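Local coordinates for Mll2253 protein (Mesorhizobium loti, PDB 3Q63) that is of unknown function but belongs to the AHA1 family, whose Bet v 1-like fold suggests that it may bind a small hydrophobic ligand or a partner protein, at residues B[21-25]-B[68-74]; B[35-39]-B[131-135]. All coordinates share one frame; numbering follows the deposited sequence.

Contact 1 of 2, residues B[21-25]-B[68-74]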
ATOM      1  N   PRO B  21      19.801 -19.981   2.396  1.00 22.78           N
ATOM      2  CA  PRO B  21      20.016 -18.551   2.649  1.00 24.46           C
ATOM      3  C   PRO B  21      20.310 -17.717   1.396  1.00 25.12           C
ATOM      4  O   PRO B  21      19.780 -16.613   1.246  1.00 24.23           O
ATOM      5  CB  PRO B  21      21.171 -18.544   3.660  1.00 24.21           C
ATOM      6  CG  PRO B  21      21.899 -19.825   3.358  1.00 26.76           C
ATOM      7  CD  PRO B  21      20.774 -20.799   3.142  1.00 23.75           C
ATOM      8  N   GLU B  22      21.125 -18.246   0.487  1.00 23.60           N
ATOM      9  CA  GLU B  22      21.459 -17.515  -0.739  1.00 23.83           C
ATOM     10  C   GLU B  22      20.243 -17.124  -1.574  1.00 22.75           C
ATOM     11  O   GLU B  22      20.187 -16.024  -2.127  1.00 22.09           O
ATOM     12  CB  GLU B  22      22.420 -18.332  -1.606  1.00 25.89           C
ATOM     13  CG  GLU B  22      23.757 -18.562  -0.952  1.00 26.78           C
ATOM     14  CD  GLU B  22      23.674 -19.583   0.164  1.00 29.90           C
ATOM     15  OE1 GLU B  22      24.496 -19.501   1.109  1.00 32.93           O
ATOM     16  OE2 GLU B  22      22.794 -20.474   0.084  1.00 26.95           O
ATOM     17  N   LYS B  23      19.285 -18.037  -1.670  1.00 21.83           N
ATOM     18  CA  LYS B  23      18.061 -17.809  -2.425  1.00 22.29           C
ATOM     19  C   LYS B  23      17.222 -16.741  -1.721  1.00 20.07           C
ATOM     20  O   LYS B  23      16.728 -15.807  -2.351  1.00 17.24           O
ATOM     21  CB  LYS B  23      17.279 -19.121  -2.521  1.00 24.98           C
ATOM     22  CG  LYS B  23      15.912 -19.025  -3.159  1.00 30.61           C
ATOM     23  CD  LYS B  23      15.976 -19.321  -4.642  1.00 35.81           C
ATOM     24  CE  LYS B  23      14.901 -20.323  -5.039  1.00 38.76           C
ATOM     25  NZ  LYS B  23      15.141 -21.640  -4.373  1.00 39.89           N
ATOM     26  N   LEU B  24      17.072 -16.886  -0.412  1.00 18.64           N
ATOM     27  CA  LEU B  24      16.311 -15.922   0.376  1.00 19.81           C
ATOM     28  C   LEU B  24      16.976 -14.554   0.218  1.00 17.86           C
ATOM     29  O   LEU B  24      16.309 -13.556  -0.040  1.00 17.25           O
ATOM     30  CB  LEU B  24      16.319 -16.324   1.857  1.00 20.67           C
ATOM     31  CG  LEU B  24      15.089 -16.027   2.721  1.00 25.24           C
ATOM     32  CD1 LEU B  24      15.490 -16.107   4.181  1.00 19.42           C
ATOM     33  CD2 LEU B  24      14.519 -14.641   2.411  1.00 26.55           C
ATOM     34  N   TRP B  25      18.301 -14.518   0.359  1.00 18.48           N
ATOM     35  CA  TRP B  25      19.043 -13.268   0.251  1.00 18.09           C
ATOM     36  C   TRP B  25      18.765 -12.523  -1.047  1.00 19.62           C
ATOM     37  O   TRP B  25      18.602 -11.298  -1.043  1.00 20.55           O
ATOM     38  CB  TRP B  25      20.550 -13.514   0.384  1.00 17.93           C
ATOM     39  CG  TRP B  25      21.358 -12.245   0.292  1.00 19.48           C
ATOM     40  CD1 TRP B  25      22.072 -11.799  -0.786  1.00 19.16           C
ATOM     41  CD2 TRP B  25      21.504 -11.244   1.309  1.00 19.44           C
ATOM     42  NE1 TRP B  25      22.653 -10.587  -0.503  1.00 17.33           N
ATOM     43  CE2 TRP B  25      22.322 -10.223   0.775  1.00 19.21           C
ATOM     44  CE3 TRP B  25      21.024 -11.112   2.618  1.00 20.05           C
ATOM     45  CZ2 TRP B  25      22.673  -9.086   1.506  1.00 17.25           C
ATOM     46  CZ3 TRP B  25      21.374  -9.977   3.344  1.00 19.80           C
ATOM     47  CH2 TRP B  25      22.191  -8.982   2.786  1.00 19.12           C
ATOM     48  N   VAL B  68      24.666  -4.052   5.511  1.00 16.92           N
ATOM     49  CA  VAL B  68      24.593  -5.144   4.559  1.00 16.02           C
ATOM     50  C   VAL B  68      25.664  -6.188   4.826  1.00 18.73           C
ATOM     51  O   VAL B  68      26.856  -5.905   4.747  1.00 17.00           O
ATOM     52  CB  VAL B  68      24.759  -4.638   3.120  1.00 16.89           C
ATOM     53  CG1 VAL B  68      24.649  -5.803   2.151  1.00 15.32           C
ATOM     54  CG2 VAL B  68      23.704  -3.587   2.810  1.00 18.59           C
ATOM     55  N   GLU B  69      25.222  -7.396   5.137  1.00 19.24           N
ATOM     56  CA  GLU B  69      26.123  -8.504   5.395  1.00 25.26           C
ATOM     57  C   GLU B  69      25.570  -9.694   4.619  1.00 25.24           C
ATOM     58  O   GLU B  69      24.721 -10.434   5.116  1.00 25.30           O
ATOM     59  CB  GLU B  69      26.169  -8.796   6.891  1.00 29.47           C
ATOM     60  CG  GLU B  69      27.119  -9.903   7.278  1.00 34.62           C
ATOM     61  CD  GLU B  69      27.323  -9.970   8.776  1.00 39.05           C
ATOM     62  OE1 GLU B  69      26.314 -10.075   9.515  1.00 41.97           O
ATOM     63  OE2 GLU B  69      28.492  -9.922   9.215  1.00 41.60           O
ATOM     64  N   PRO B  70      26.050  -9.882   3.379  1.00 25.38           N
ATOM     65  CA  PRO B  70      25.651 -10.945   2.458  1.00 26.01           C
ATOM     66  C   PRO B  70      25.196 -12.247   3.095  1.00 27.06           C
ATOM     67  O   PRO B  70      25.898 -12.848   3.913  1.00 25.14           O
ATOM     68  CB  PRO B  70      26.879 -11.096   1.576  1.00 27.34           C
ATOM     69  CG  PRO B  70      27.318  -9.681   1.432  1.00 26.87           C
ATOM     70  CD  PRO B  70      27.242  -9.183   2.865  1.00 25.69           C
ATOM     71  N   ASN B  71      23.990 -12.654   2.712  1.00 27.96           N
ATOM     72  CA  ASN B  71      23.367 -13.878   3.192  1.00 27.92           C
ATOM     73  C   ASN B  71      23.161 -13.910   4.696  1.00 26.90           C
ATOM     74  O   ASN B  71      22.753 -14.935   5.231  1.00 29.00           O
ATOM     75  CB  ASN B  71      24.195 -15.093   2.768  1.00 28.08           C
ATOM     76  CG  ASN B  71      24.492 -15.103   1.283  1.00 30.43           C
ATOM     77  OD1 ASN B  71      23.606 -14.887   0.453  1.00 31.31           O
ATOM     78  ND2 ASN B  71      25.746 -15.361   0.937  1.00 31.17           N
ATOM     79  N   LYS B  72      23.424 -12.804   5.386  1.00 26.28           N
ATOM     80  CA  LYS B  72      23.263 -12.801   6.840  1.00 26.01           C
ATOM     81  C   LYS B  72      22.394 -11.693   7.424  1.00 24.56           C
ATOM     82  O   LYS B  72      21.425 -11.974   8.136  1.00 24.97           O
ATOM     83  CB  LYS B  72      24.638 -12.768   7.513  1.00 28.38           C
ATOM     84  CG  LYS B  72      25.495 -13.995   7.229  1.00 31.41           C
ATOM     85  CD  LYS B  72      26.845 -13.905   7.927  1.00 33.52           C
ATOM     86  CE  LYS B  72      27.683 -15.155   7.679  1.00 35.06           C
ATOM     87  NZ  LYS B  72      28.973 -15.106   8.427  1.00 37.48           N
ATOM     88  N   THR B  73      22.739 -10.442   7.127  1.00 21.63           N
ATOM     89  CA  THR B  73      21.996  -9.306   7.659  1.00 21.29           C
ATOM     90  C   THR B  73      21.744  -8.203   6.637  1.00 19.78           C
ATOM     91  O   THR B  73      22.578  -7.928   5.773  1.00 18.11           O
ATOM     92  CB  THR B  73      22.743  -8.671   8.856  1.00 21.61           C
ATOM     93  OG1 THR B  73      23.087  -9.691   9.799  1.00 28.07           O
ATOM     94  CG2 THR B  73      21.868  -7.638   9.544  1.00 26.52           C
ATOM     95  N   LEU B  74      20.587  -7.563   6.757  1.00 15.35           N
ATOM     96  CA  LEU B  74      20.213  -6.471   5.880  1.00 16.34           C
ATOM     97  C   LEU B  74      19.328  -5.500   6.651  1.00 16.46           C
ATOM     98  O   LEU B  74      18.315  -5.896   7.226  1.00 17.28           O
ATOM     99  CB  LEU B  74      19.461  -6.998   4.656  1.00 13.86           C
ATOM    100  CG  LEU B  74      18.881  -5.950   3.695  1.00 16.82           C
ATOM    101  CD1 LEU B  74      19.991  -5.059   3.156  1.00 16.57           C
ATOM    102  CD2 LEU B  74      18.157  -6.652   2.559  1.00 15.48           C
TER

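Contact 2 of 2, residues B[35-39]-B[131-135]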
ATOM      1  N   GLU B  35       9.930  -6.530  -5.588  1.00 17.86           N
ATOM      2  CA  GLU B  35       8.642  -6.070  -6.083  1.00 20.69           C
ATOM      3  C   GLU B  35       7.594  -7.182  -6.130  1.00 21.24           C
ATOM      4  O   GLU B  35       6.392  -6.916  -6.061  1.00 19.98           O
ATOM      5  CB  GLU B  35       8.801  -5.465  -7.481  1.00 22.60           C
ATOM      6  CG  GLU B  35       7.503  -4.914  -8.049  1.00 26.32           C
ATOM      7  CD  GLU B  35       7.647  -4.449  -9.482  1.00 28.93           C
ATOM      8  OE1 GLU B  35       8.541  -3.621  -9.750  1.00 29.70           O
ATOM      9  OE2 GLU B  35       6.864  -4.911 -10.341  1.00 32.63           O
ATOM     10  N   GLU B  36       8.056  -8.424  -6.220  1.00 20.49           N
ATOM     11  CA  GLU B  36       7.177  -9.584  -6.301  1.00 22.02           C
ATOM     12  C   GLU B  36       6.452  -9.899  -4.989  1.00 21.83           C
ATOM     13  O   GLU B  36       5.299 -10.318  -5.005  1.00 21.96           O
ATOM     14  CB  GLU B  36       7.990 -10.801  -6.752  1.00 25.64           C
ATOM     15  CG  GLU B  36       7.248 -11.740  -7.673  1.00 30.03           C
ATOM     16  CD  GLU B  36       6.650 -11.026  -8.874  1.00 32.28           C
ATOM     17  OE1 GLU B  36       7.411 -10.394  -9.643  1.00 34.28           O
ATOM     18  OE2 GLU B  36       5.412 -11.087  -9.040  1.00 32.54           O
ATOM     19  N   TRP B  37       7.124  -9.711  -3.857  1.00 21.22           N
ATOM     20  CA  TRP B  37       6.498  -9.988  -2.568  1.00 19.55           C
ATOM     21  C   TRP B  37       6.236  -8.720  -1.773  1.00 19.72           C
ATOM     22  O   TRP B  37       5.399  -8.704  -0.871  1.00 21.32           O
ATOM     23  CB  TRP B  37       7.353 -10.941  -1.728  1.00 18.12           C
ATOM     24  CG  TRP B  37       8.740 -10.453  -1.440  1.00 17.41           C
ATOM     25  CD1 TRP B  37       9.848 -10.625  -2.223  1.00 14.82           C
ATOM     26  CD2 TRP B  37       9.168  -9.699  -0.300  1.00 18.52           C
ATOM     27  NE1 TRP B  37      10.938 -10.026  -1.643  1.00 14.04           N
ATOM     28  CE2 TRP B  37      10.551  -9.451  -0.462  1.00 17.17           C
ATOM     29  CE3 TRP B  37       8.521  -9.208   0.841  1.00 19.12           C
ATOM     30  CZ2 TRP B  37      11.297  -8.732   0.472  1.00 17.30           C
ATOM     31  CZ3 TRP B  37       9.268  -8.488   1.775  1.00 20.64           C
ATOM     32  CH2 TRP B  37      10.643  -8.259   1.582  1.00 20.95           C
ATOM     33  N   LEU B  38       6.955  -7.655  -2.104  1.00 17.70           N
ATOM     34  CA  LEU B  38       6.777  -6.390  -1.411  1.00 18.86           C
ATOM     35  C   LEU B  38       6.062  -5.435  -2.364  1.00 17.47           C
ATOM     36  O   LEU B  38       4.834  -5.453  -2.452  1.00 17.89           O
ATOM     37  CB  LEU B  38       8.137  -5.837  -0.989  1.00 18.46           C
ATOM     38  CG  LEU B  38       8.095  -4.646  -0.042  1.00 23.48           C
ATOM     39  CD1 LEU B  38       7.445  -5.044   1.290  1.00 23.91           C
ATOM     40  CD2 LEU B  38       9.503  -4.157   0.182  1.00 21.88           C
HETATM   41  N   MSE B  39       6.827  -4.610  -3.074  1.00 17.20           N
HETATM   42  CA  MSE B  39       6.270  -3.681  -4.057  1.00 18.61           C
HETATM   43  C   MSE B  39       7.382  -2.934  -4.785  1.00 19.44           C
HETATM   44  O   MSE B  39       8.565  -3.110  -4.485  1.00 19.33           O
HETATM   45  CB  MSE B  39       5.313  -2.680  -3.390  1.00 20.91           C
HETATM   46  CG  MSE B  39       5.984  -1.649  -2.497  1.00 22.73           C
HETATM   47 SE   MSE B  39       4.720  -0.644  -1.398  1.00 32.49          SE
HETATM   48  CE  MSE B  39       4.650  -1.799   0.158  1.00 23.98           C
ATOM     49  N   PHE B 131       3.492 -10.031   3.915  1.00 21.50           N
ATOM     50  CA  PHE B 131       4.628  -9.895   3.009  1.00 20.97           C
ATOM     51  C   PHE B 131       5.431 -11.199   2.961  1.00 21.25           C
ATOM     52  O   PHE B 131       5.814 -11.661   1.885  1.00 21.39           O
ATOM     53  CB  PHE B 131       5.545  -8.745   3.440  1.00 19.27           C
ATOM     54  CG  PHE B 131       4.981  -7.367   3.177  1.00 19.98           C
ATOM     55  CD1 PHE B 131       4.372  -7.059   1.963  1.00 19.84           C
ATOM     56  CD2 PHE B 131       5.117  -6.358   4.126  1.00 21.68           C
ATOM     57  CE1 PHE B 131       3.911  -5.768   1.696  1.00 21.48           C
ATOM     58  CE2 PHE B 131       4.661  -5.061   3.873  1.00 22.83           C
ATOM     59  CZ  PHE B 131       4.057  -4.767   2.652  1.00 23.42           C
ATOM     60  N   PHE B 132       5.679 -11.802   4.122  1.00 19.95           N
ATOM     61  CA  PHE B 132       6.441 -13.044   4.170  1.00 20.56           C
ATOM     62  C   PHE B 132       5.712 -14.200   3.497  1.00 21.24           C
ATOM     63  O   PHE B 132       6.342 -15.116   2.971  1.00 19.61           O
ATOM     64  CB  PHE B 132       6.788 -13.401   5.615  1.00 21.39           C
ATOM     65  CG  PHE B 132       7.789 -12.472   6.241  1.00 25.30           C
ATOM     66  CD1 PHE B 132       8.654 -11.721   5.447  1.00 25.72           C
ATOM     67  CD2 PHE B 132       7.905 -12.385   7.622  1.00 26.80           C
ATOM     68  CE1 PHE B 132       9.624 -10.896   6.023  1.00 28.73           C
ATOM     69  CE2 PHE B 132       8.871 -11.566   8.208  1.00 28.34           C
ATOM     70  CZ  PHE B 132       9.732 -10.821   7.407  1.00 27.67           C
ATOM     71  N   GLU B 133       4.383 -14.159   3.520  1.00 22.01           N
ATOM     72  CA  GLU B 133       3.594 -15.195   2.867  1.00 23.46           C
ATOM     73  C   GLU B 133       3.869 -15.118   1.369  1.00 22.70           C
ATOM     74  O   GLU B 133       4.087 -16.138   0.710  1.00 21.63           O
ATOM     75  CB  GLU B 133       2.101 -14.982   3.131  1.00 26.85           C
ATOM     76  CG  GLU B 133       1.629 -15.543   4.451  1.00 34.83           C
ATOM     77  CD  GLU B 133       1.365 -17.035   4.383  1.00 38.86           C
ATOM     78  OE1 GLU B 133       2.294 -17.803   4.036  1.00 41.31           O
ATOM     79  OE2 GLU B 133       0.219 -17.445   4.678  1.00 43.09           O
ATOM     80  N   LYS B 134       3.870 -13.902   0.833  1.00 18.93           N
ATOM     81  CA  LYS B 134       4.131 -13.721  -0.592  1.00 20.73           C
ATOM     82  C   LYS B 134       5.595 -14.011  -0.908  1.00 19.69           C
ATOM     83  O   LYS B 134       5.927 -14.380  -2.029  1.00 19.99           O
ATOM     84  CB  LYS B 134       3.758 -12.297  -1.028  1.00 21.27           C
ATOM     85  CG  LYS B 134       2.265 -12.001  -0.911  1.00 24.28           C
ATOM     86  CD  LYS B 134       1.917 -10.579  -1.335  1.00 29.17           C
ATOM     87  CE  LYS B 134       2.158 -10.346  -2.815  1.00 31.47           C
ATOM     88  NZ  LYS B 134       1.766  -8.960  -3.220  1.00 34.80           N
ATOM     89  N   LEU B 135       6.466 -13.848   0.087  1.00 18.50           N
ATOM     90  CA  LEU B 135       7.884 -14.117  -0.098  1.00 19.36           C
ATOM     91  C   LEU B 135       8.086 -15.626  -0.235  1.00 20.71           C
ATOM     92  O   LEU B 135       8.802 -16.089  -1.123  1.00 18.65           O
ATOM     93  CB  LEU B 135       8.698 -13.591   1.088  1.00 19.21           C
ATOM     94  CG  LEU B 135      10.164 -14.040   1.172  1.00 18.87           C
ATOM     95  CD1 LEU B 135      10.909 -13.586  -0.069  1.00 21.06           C
ATOM     96  CD2 LEU B 135      10.823 -13.459   2.426  1.00 18.79           C
TER
HETATM   97  O   HOH W   1       2.827  -7.465  -1.172  1.00 26.04           O

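Contact 1 of 2, residues B[21-25]-B[68-74]
The indole of Trp25 lies under a turn and meets it mainly through backbone, with the backbone N of Asn71 over the centre of one face, 3.2 Å from Trp25 CD2. On that same face Pro70 CA makes a CH-pi contact with the six-membered ring, 3.9 Å from its centroid. At the rim, Val68 CG1 and the carbonyl of Thr73 lie near the ring plane, Thr73 O 3.2 Å from Trp25 CH2. With CG anti to the backbone N (chi1 -179°), the indole reaches out from the helix into the bend between the two strands. The side-chain amide of Asn71 stands steeply to the indole, the planes 74° apart, and its OD1 rests 3.4 Å from Trp25 CB. An alanine in place of Trp25 would leave the peptide of Pro70 and Asn71 without its aromatic floor and is likely to open a gap between helix and turn. The turn is itself shaped by a classic beta bulge, in which Glu69 O accepts from both Lys72 N and Thr73 N. Through Trp25, helix 21-29 is joined to the hairpin of strands 60-69 and 73-77, and Leu97 of adjacent strand 92-100 also touches the indole.

Contact 2 of 2, residues B[35-39]-B[131-135]
Trp37 and Phe131 bring residues 35-39, on and just after helix 31-37, against the long C-terminal helix 118-141, an arrangement that belongs to the helix-grip fold of Bet v 1-like proteins, in which a curved antiparallel sheet wraps a long helix. Contacts of CH groups with ring faces come first. Leu38 CD1 sits almost exactly above the middle of the Phe131 ring, 3.5 Å from its centroid and 6° off the normal. Leu135 CD1 lies over the five-membered ring of Trp37, 3.9 Å from its centroid, and Leu38 CB lies over the opposite face, toward the rim, which leaves the indole sandwiched between two leucines.

Plain apolar packing fills in around these. Phe131 CB meets the indole at its edge, 4.0 Å from Trp37 CE3, and the selenomethionine Met39 brings its terminal CE to Phe131 CZ. Met39 also packs on Trp57 of the second subunit. The first torsion of Trp37 (chi1 58°) places CG between its own backbone N and carbonyl carbon, and from there the ring runs alongside Leu135, its buried NE1 satisfied by Ala27 O of helix 21-29.

Polar contact is carried by a water. Lys134 bends at chi3 (66°), its CE passing near Glu36 O, and the chain then extends to a water that accepts from NZ at 2.7 Å. The same water donates to two successive carbonyls, reaching Trp37 O at 2.9 Å and Leu38 O at 3.1 Å.

How the contacts relate
The two contacts illustrate how a pair of short consecutive helices can tie a curved sheet to a long helix. Helix 21-29 gives one side of contact 1, and helix 31-37 with the residues after it gives one side of contact 2; their segments alternate along the chain. The first reaches outward to a strand hairpin; the second reaches the C-terminal helix 118-141. Contact 1 lies nearer the surface, its centre about 12 Å from that of the chain, against about 9 Å for the partly buried contact 2. Their centres are about 16 Å apart, yet they touch directly: Leu24 CD2 packs 3.9 Å from Leu135 CD2, and Leu106 of strand 103-113 touches both leucines.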